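Local coordinates for Rho guanyl nucleotide exchange factor (Rom2), putative (Aspergillus fumigatus Af293, PDB 5O51), which probably acts as a guanine-nucleotide exchange factor for Rho GTPases, the chain here being its CNH domain, a seven-bladed beta-propeller, at residues I109-K117 with L126-A134. Residues are numbered along the deposited sequence; the frame is centred on the assembly and turned at random.
Sequences IQGHANFFK and LVCSVKTSA
Phe115 and Val130 meet across the first two strands of a beta-propeller blade, the antiparallel hairpin of 115-120 and 125-132, with residues 111-114 linking it to strand 107-110, the outermost strand of the preceding blade. Their side chains lie side by side and point the same way. Val130 sits under one face of the Phe115 ring, its CB 4.1 Å from the ring centroid and 10° off the normal, a CH-pi contact. Phe115 CG stands between its own backbone N and carbonyl carbon (chi1 61°), which lays the ring over the valine, while both methyls of Val130 reach ring carbons. Cys128 and Lys117 share this face of the sheet and pack on Phe185 of the next blade. Phe116 and Ser129 occupy the other face, toward Leu85 of the previous blade.

Two backbone hydrogen bonds join Phe115 to Val130, and two more join Lys117 to Cys128. At the entry to the strand the regular ladder gives way to a classic beta bulge: Val130 O accepts from both Asn114 N (3.0 Å) and Phe115 N (3.3 Å), the latter in the carbonyl plane. The linker is tied down by Gln110, whose NE2 donates to His112 O at 3.0 Å, and whose OE1 takes a weak hydrogen bond from Ser129 OG and has further weak ones with Tyr142 and Lys140 of strand 137-143. Nearby, the Lys131 and His112 side chains cross at about a right angle, with Lys131 CD 3.6 Å from His112 ND1. From within the bulge, the Asn114 side chain reaches the backbone of Thr132: Thr132 N donates to Asn114 OD1 at 2.9 Å, approaching from 37° above the carbonyl plane.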
# COMPACT_ATOMS: atom_id res chain seq x y z
N ILE A 109 6.60 2.01 18.45
CA ILE A 109 5.64 0.91 18.50
C ILE A 109 6.43 -0.37 18.39
O ILE A 109 6.26 -1.25 19.19
CB ILE A 109 4.55 0.95 17.42
CG1 ILE A 109 3.71 2.23 17.54
CG2 ILE A 109 3.64 -0.28 17.51
CD1 ILE A 109 3.10 2.62 16.22
N GLN A 110 7.29 -0.44 17.40
CA GLN A 110 8.16 -1.54 17.20
C GLN A 110 9.49 -1.05 16.62
O GLN A 110 9.52 -0.21 15.65
CB GLN A 110 7.51 -2.48 16.22
CG GLN A 110 8.41 -3.61 15.76
CD GLN A 110 7.61 -4.81 15.32
OE1 GLN A 110 6.72 -5.28 16.05
NE2 GLN A 110 7.93 -5.34 14.13
N GLY A 111 10.56 -1.65 17.14
CA GLY A 111 11.92 -1.27 16.84
C GLY A 111 12.48 -1.56 15.48
O GLY A 111 13.25 -0.73 14.94
N HIS A 112 12.12 -2.73 14.92
CA HIS A 112 12.66 -3.22 13.66
C HIS A 112 11.45 -3.70 12.87
O HIS A 112 10.72 -4.51 13.37
CB HIS A 112 13.67 -4.37 13.89
CG HIS A 112 14.53 -4.67 12.70
ND1 HIS A 112 14.11 -5.48 11.67
CD2 HIS A 112 15.77 -4.24 12.36
CE1 HIS A 112 15.05 -5.54 10.74
NE2 HIS A 112 16.08 -4.80 11.14
N ALA A 113 11.19 -3.15 11.68
CA ALA A 113 10.04 -3.57 10.85
C ALA A 113 10.32 -3.25 9.43
O ALA A 113 10.88 -2.19 9.10
CB ALA A 113 8.75 -2.89 11.31
N ASN A 114 9.92 -4.14 8.56
CA ASN A 114 10.06 -3.97 7.12
C ASN A 114 8.82 -3.36 6.42
O ASN A 114 9.00 -2.63 5.49
CB ASN A 114 10.45 -5.33 6.51
CG ASN A 114 11.74 -5.85 7.12
OD1 ASN A 114 11.75 -6.78 7.95
ND2 ASN A 114 12.83 -5.14 6.83
N PHE A 115 7.60 -3.72 6.82
CA PHE A 115 6.36 -3.04 6.38
C PHE A 115 5.26 -3.15 7.42
O PHE A 115 5.45 -3.81 8.47
CB PHE A 115 5.87 -3.42 4.95
CG PHE A 115 5.52 -4.88 4.74
CD1 PHE A 115 6.50 -5.79 4.36
CD2 PHE A 115 4.21 -5.31 4.78
CE1 PHE A 115 6.19 -7.12 4.11
CE2 PHE A 115 3.88 -6.64 4.53
CZ PHE A 115 4.87 -7.55 4.19
N PHE A 116 4.18 -2.41 7.21
CA PHE A 116 3.01 -2.49 8.05
C PHE A 116 1.68 -2.32 7.31
O PHE A 116 1.65 -1.85 6.19
CB PHE A 116 3.14 -1.51 9.19
CG PHE A 116 2.78 -0.07 8.85
CD1 PHE A 116 1.48 0.40 8.98
CD2 PHE A 116 3.78 0.85 8.50
CE1 PHE A 116 1.16 1.73 8.75
CE2 PHE A 116 3.47 2.19 8.27
CZ PHE A 116 2.14 2.63 8.42
N LYS A 117 0.59 -2.66 7.99
CA LYS A 117 -0.75 -2.46 7.47
C LYS A 117 -1.77 -2.19 8.61
O LYS A 117 -1.84 -2.90 9.61
CB LYS A 117 -1.14 -3.70 6.69
CG LYS A 117 -2.48 -3.60 6.01
CD LYS A 117 -2.37 -2.82 4.73
CE LYS A 117 -3.73 -2.44 4.18
NZ LYS A 117 -4.66 -3.60 4.12
N LEU A 126 -7.12 -2.39 13.93
CA LEU A 126 -5.76 -2.93 14.13
C LEU A 126 -4.63 -2.35 13.28
O LEU A 126 -4.89 -1.68 12.30
CB LEU A 126 -5.81 -4.44 13.89
CG LEU A 126 -6.72 -5.24 14.83
CD1 LEU A 126 -6.74 -6.66 14.32
CD2 LEU A 126 -6.25 -5.20 16.28
N VAL A 127 -3.40 -2.60 13.73
CA VAL A 127 -2.16 -2.27 13.03
C VAL A 127 -1.22 -3.52 13.05
O VAL A 127 -0.95 -4.00 14.11
CB VAL A 127 -1.43 -1.10 13.75
CG1 VAL A 127 -0.14 -0.71 13.05
CG2 VAL A 127 -2.31 0.13 13.86
N CYS A 128 -0.75 -4.02 11.90
CA CYS A 128 0.25 -5.13 11.87
C CYS A 128 1.56 -4.63 11.38
O CYS A 128 1.60 -3.89 10.41
CB CYS A 128 -0.10 -6.27 10.93
SG CYS A 128 -1.83 -6.64 10.90
N SER A 129 2.63 -5.07 12.03
CA SER A 129 4.01 -4.85 11.56
C SER A 129 4.68 -6.18 11.26
O SER A 129 4.57 -7.12 12.03
CB SER A 129 4.81 -4.13 12.62
OG SER A 129 4.82 -4.88 13.78
N VAL A 130 5.37 -6.24 10.13
CA VAL A 130 5.95 -7.46 9.60
C VAL A 130 7.44 -7.26 9.47
O VAL A 130 7.87 -6.35 8.78
CB VAL A 130 5.37 -7.72 8.23
CG1 VAL A 130 5.99 -8.98 7.59
CG2 VAL A 130 3.85 -7.82 8.33
N LYS A 131 8.22 -8.08 10.17
CA LYS A 131 9.62 -8.35 9.80
C LYS A 131 9.72 -9.54 8.83
O LYS A 131 9.06 -10.52 9.00
CB LYS A 131 10.47 -8.65 11.03
CG LYS A 131 11.90 -9.05 10.67
CD LYS A 131 12.85 -8.86 11.84
CE LYS A 131 12.50 -9.76 13.02
NZ LYS A 131 13.47 -9.49 14.11
N THR A 132 10.57 -9.46 7.83
CA THR A 132 10.65 -10.52 6.83
C THR A 132 12.03 -10.56 6.23
O THR A 132 12.71 -9.53 6.18
CB THR A 132 9.58 -10.32 5.70
OG1 THR A 132 9.54 -11.46 4.82
CG2 THR A 132 9.85 -9.03 4.89
N SER A 133 12.46 -11.75 5.82
CA SER A 133 13.69 -11.97 5.04
C SER A 133 13.40 -13.10 4.04
O SER A 133 12.31 -13.64 4.05
CB SER A 133 14.84 -12.37 5.99
OG SER A 133 14.41 -13.30 6.97
N ALA A 134 14.35 -13.43 3.16
CA ALA A 134 14.33 -14.75 2.47
C ALA A 134 14.76 -15.72 3.58
O ALA A 134 15.90 -15.66 4.05
CB ALA A 134 15.30 -14.79 1.30